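PDB 4ZK3: serpin B3 from Homo sapiens, which probably inhibits proteases as a member of the serpin family and is linked to the psoriasis-associated Pso p27, which forms large aggregates. Local coordinates for residues 372-376 with 377-381. Residues are numbered along the deposited sequence; the frame is centred on the assembly and turned at random.
Sequences FIRQN and KTNSI
Ile-381 CD1 lies over one face of the Phe-372 ring, 4.0 Å from the ring centroid and displaced toward the rim, a CH-pi contact. On the same side its CG2 branch packs near the CB end, 3.7 Å from Phe-372 CD1. In the guanidinium plane of Arg-374, Asn-376 OD1 sits at the edge and is gripped side-on by NE (3.0 Å) and NH2 (3.2 Å). The NE bond lies in the amide carbonyl plane, whereas NH2 stands above it. A bend at chi3 (69°) turns the arginine toward this amide, and Asn-379 OD1 approaches the same guanidinium obliquely, touching Arg-374 CD at 3.7 Å. One water donates to both Asn-379 OD1 and Asn-376 O. Gln-375 N to Ser-380 O (2.9 Å) and Ser-380 N to Gln-375 O (3.2 Å) are the backbone hydrogen bonds of an antiparallel hydrogen-bonded pair; Asn-379, left-handed in its backbone, also faces Gln-375 in a G1 beta bulge. Arg-374 NH1 hydrogen-bonds to Thr-270 O, Asn-376 ND2 to Lys-239 O and Ser-242 OG, and Lys-377 NZ salt-bridges Asp-240. In this C-terminal hairpin of serpin sheet B, strand 369-375 pairs with strand 241-248, while Ile-381 meets helix 4-19 and Ser-380 helix 81-91.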
ATOM      1  N   PHE A 372      -5.146   6.671  -6.189  1.00 19.77           N
ATOM      2  CA  PHE A 372      -3.864   6.278  -5.613  1.00 18.63           C
ATOM      3  C   PHE A 372      -3.012   7.472  -5.310  1.00 18.27           C
ATOM      4  O   PHE A 372      -3.255   8.567  -5.841  1.00 17.20           O
ATOM      5  CB  PHE A 372      -3.137   5.251  -6.483  1.00 20.56           C
ATOM      6  CG  PHE A 372      -2.729   5.739  -7.833  1.00 20.65           C
ATOM      7  CD1 PHE A 372      -1.504   6.357  -8.019  1.00 20.95           C
ATOM      8  CD2 PHE A 372      -3.546   5.510  -8.946  1.00 22.98           C
ATOM      9  CE1 PHE A 372      -1.120   6.751  -9.292  1.00 23.47           C
ATOM     10  CE2 PHE A 372      -3.183   5.920 -10.220  1.00 24.47           C
ATOM     11  CZ  PHE A 372      -1.943   6.522 -10.409  1.00 23.30           C
ATOM     12  N   ILE A 373      -2.051   7.245  -4.404  1.00 17.50           N
ATOM     13  CA  ILE A 373      -1.115   8.256  -3.991  1.00 17.15           C
ATOM     14  C   ILE A 373       0.252   7.844  -4.521  1.00 18.21           C
ATOM     15  O   ILE A 373       0.762   6.771  -4.205  1.00 18.12           O
ATOM     16  CB  ILE A 373      -1.109   8.471  -2.475  1.00 16.79           C
ATOM     17  CG1 ILE A 373      -2.470   9.028  -2.001  1.00 17.38           C
ATOM     18  CG2 ILE A 373       0.025   9.419  -2.062  1.00 18.19           C
ATOM     19  CD1 ILE A 373      -2.685   8.909  -0.510  1.00 18.32           C
ATOM     20  N   ARG A 374       0.853   8.740  -5.282  1.00 19.22           N
ATOM     21  CA  ARG A 374       2.088   8.532  -5.987  1.00 19.25           C
ATOM     22  C   ARG A 374       3.167   9.502  -5.530  1.00 20.62           C
ATOM     23  O   ARG A 374       2.915  10.703  -5.407  1.00 19.57           O
ATOM     24  CB  ARG A 374       1.833   8.767  -7.471  1.00 21.16           C
ATOM     25  CG  ARG A 374       3.034   8.484  -8.385  1.00 24.62           C
ATOM     26  CD  ARG A 374       2.631   8.718  -9.865  1.00 28.55           C
ATOM     27  NE  ARG A 374       2.405  10.152 -10.139  1.00 29.71           N
ATOM     28  CZ  ARG A 374       1.709  10.645 -11.181  1.00 32.80           C
ATOM     29  NH1 ARG A 374       1.160   9.851 -12.108  1.00 31.35           N
ATOM     30  NH2 ARG A 374       1.588  11.967 -11.313  1.00 32.40           N
ATOM     31  N   GLN A 375       4.387   8.984  -5.378  1.00 22.24           N
ATOM     32  CA  GLN A 375       5.600   9.827  -5.191  1.00 24.55           C
ATOM     33  C   GLN A 375       6.115  10.186  -6.597  1.00 24.91           C
ATOM     34  O   GLN A 375       6.441   9.313  -7.417  1.00 22.65           O
ATOM     35  CB  GLN A 375       6.588   9.187  -4.256  1.00 28.71           C
ATOM     36  CG  GLN A 375       8.046   9.243  -4.645  1.00 44.24           C
ATOM     37  CD  GLN A 375       8.838  10.210  -3.874  1.00 45.41           C
ATOM     38  OE1 GLN A 375       8.828  10.207  -2.650  1.00 56.82           O
ATOM     39  NE2 GLN A 375       9.579  11.021  -4.576  1.00 54.22           N
ATOM     40  N   ASN A 376       6.086  11.470  -6.928  1.00 24.52           N
ATOM     41  CA  ASN A 376       6.237  11.817  -8.369  1.00 28.92           C
ATOM     42  C   ASN A 376       7.660  11.598  -8.990  1.00 27.83           C
ATOM     43  O   ASN A 376       7.783  11.087 -10.082  1.00 28.17           O
ATOM     44  CB  ASN A 376       5.756  13.254  -8.608  1.00 30.20           C
ATOM     45  CG  ASN A 376       4.254  13.420  -8.394  1.00 27.36           C
ATOM     46  OD1 ASN A 376       3.448  12.563  -8.729  1.00 31.70           O
ATOM     47  ND2 ASN A 376       3.889  14.536  -7.903  1.00 28.82           N
ATOM     48  N   LYS A 377       8.705  11.918  -8.248  1.00 34.10           N
ATOM     49  CA  LYS A 377      10.092  11.788  -8.754  1.00 36.83           C
ATOM     50  C   LYS A 377      10.483  10.349  -9.006  1.00 37.45           C
ATOM     51  O   LYS A 377      11.136  10.049  -9.991  1.00 37.52           O
ATOM     52  CB  LYS A 377      11.066  12.426  -7.763  1.00 43.77           C
ATOM     53  CG  LYS A 377      11.245  13.913  -8.072  1.00 59.32           C
ATOM     54  CD  LYS A 377      11.120  14.894  -6.898  1.00 68.43           C
ATOM     55  CE  LYS A 377      10.088  15.983  -7.221  1.00 72.59           C
ATOM     56  NZ  LYS A 377      10.370  17.202  -6.435  1.00 82.58           N
ATOM     57  N   THR A 378      10.086   9.450  -8.103  1.00 29.81           N
ATOM     58  CA  THR A 378      10.375   8.033  -8.256  1.00 25.88           C
ATOM     59  C   THR A 378       9.334   7.313  -8.994  1.00 25.15           C
ATOM     60  O   THR A 378       9.485   6.129  -9.256  1.00 24.85           O
ATOM     61  CB  THR A 378      10.506   7.355  -6.907  1.00 27.93           C
ATOM     62  OG1 THR A 378       9.251   7.396  -6.206  1.00 25.88           O
ATOM     63  CG2 THR A 378      11.569   8.065  -6.089  1.00 27.20           C
ATOM     64  N   ASN A 379       8.226   7.988  -9.272  1.00 25.77           N
ATOM     65  CA  ASN A 379       7.078   7.321  -9.890  1.00 28.51           C
ATOM     66  C   ASN A 379       6.484   6.046  -9.166  1.00 26.67           C
ATOM     67  O   ASN A 379       6.080   5.023  -9.788  1.00 29.03           O
ATOM     68  CB  ASN A 379       7.445   7.018 -11.329  1.00 32.71           C
ATOM     69  CG  ASN A 379       6.235   7.032 -12.229  1.00 36.27           C
ATOM     70  OD1 ASN A 379       5.409   7.945 -12.200  1.00 38.56           O
ATOM     71  ND2 ASN A 379       6.132   6.015 -13.052  1.00 41.79           N
ATOM     72  N   SER A 380       6.475   6.097  -7.857  1.00 25.06           N
ATOM     73  CA  SER A 380       6.104   4.959  -7.040  1.00 24.48           C
ATOM     74  C   SER A 380       4.697   5.124  -6.493  1.00 22.40           C
ATOM     75  O   SER A 380       4.360   6.187  -5.951  1.00 21.99           O
ATOM     76  CB  SER A 380       7.068   4.831  -5.880  1.00 28.09           C
ATOM     77  OG  SER A 380       8.342   4.615  -6.423  1.00 31.64           O
ATOM     78  N   ILE A 381       3.895   4.077  -6.592  1.00 20.17           N
ATOM     79  CA  ILE A 381       2.538   4.123  -6.041  1.00 18.91           C
ATOM     80  C   ILE A 381       2.618   3.580  -4.638  1.00 19.08           C
ATOM     81  O   ILE A 381       2.903   2.385  -4.423  1.00 19.59           O
ATOM     82  CB  ILE A 381       1.555   3.402  -6.949  1.00 20.07           C
ATOM     83  CG1 ILE A 381       1.594   4.075  -8.361  1.00 20.63           C
ATOM     84  CG2 ILE A 381       0.144   3.511  -6.350  1.00 18.91           C
ATOM     85  CD1 ILE A 381       0.635   3.406  -9.347  1.00 21.83           C
TER
HETATM   86  O   HOH W   1       5.363  10.466 -11.375  1.00 35.97           O
HETATM   87  O   HOH W   2       9.226  10.646 -12.102  1.00 47.15           O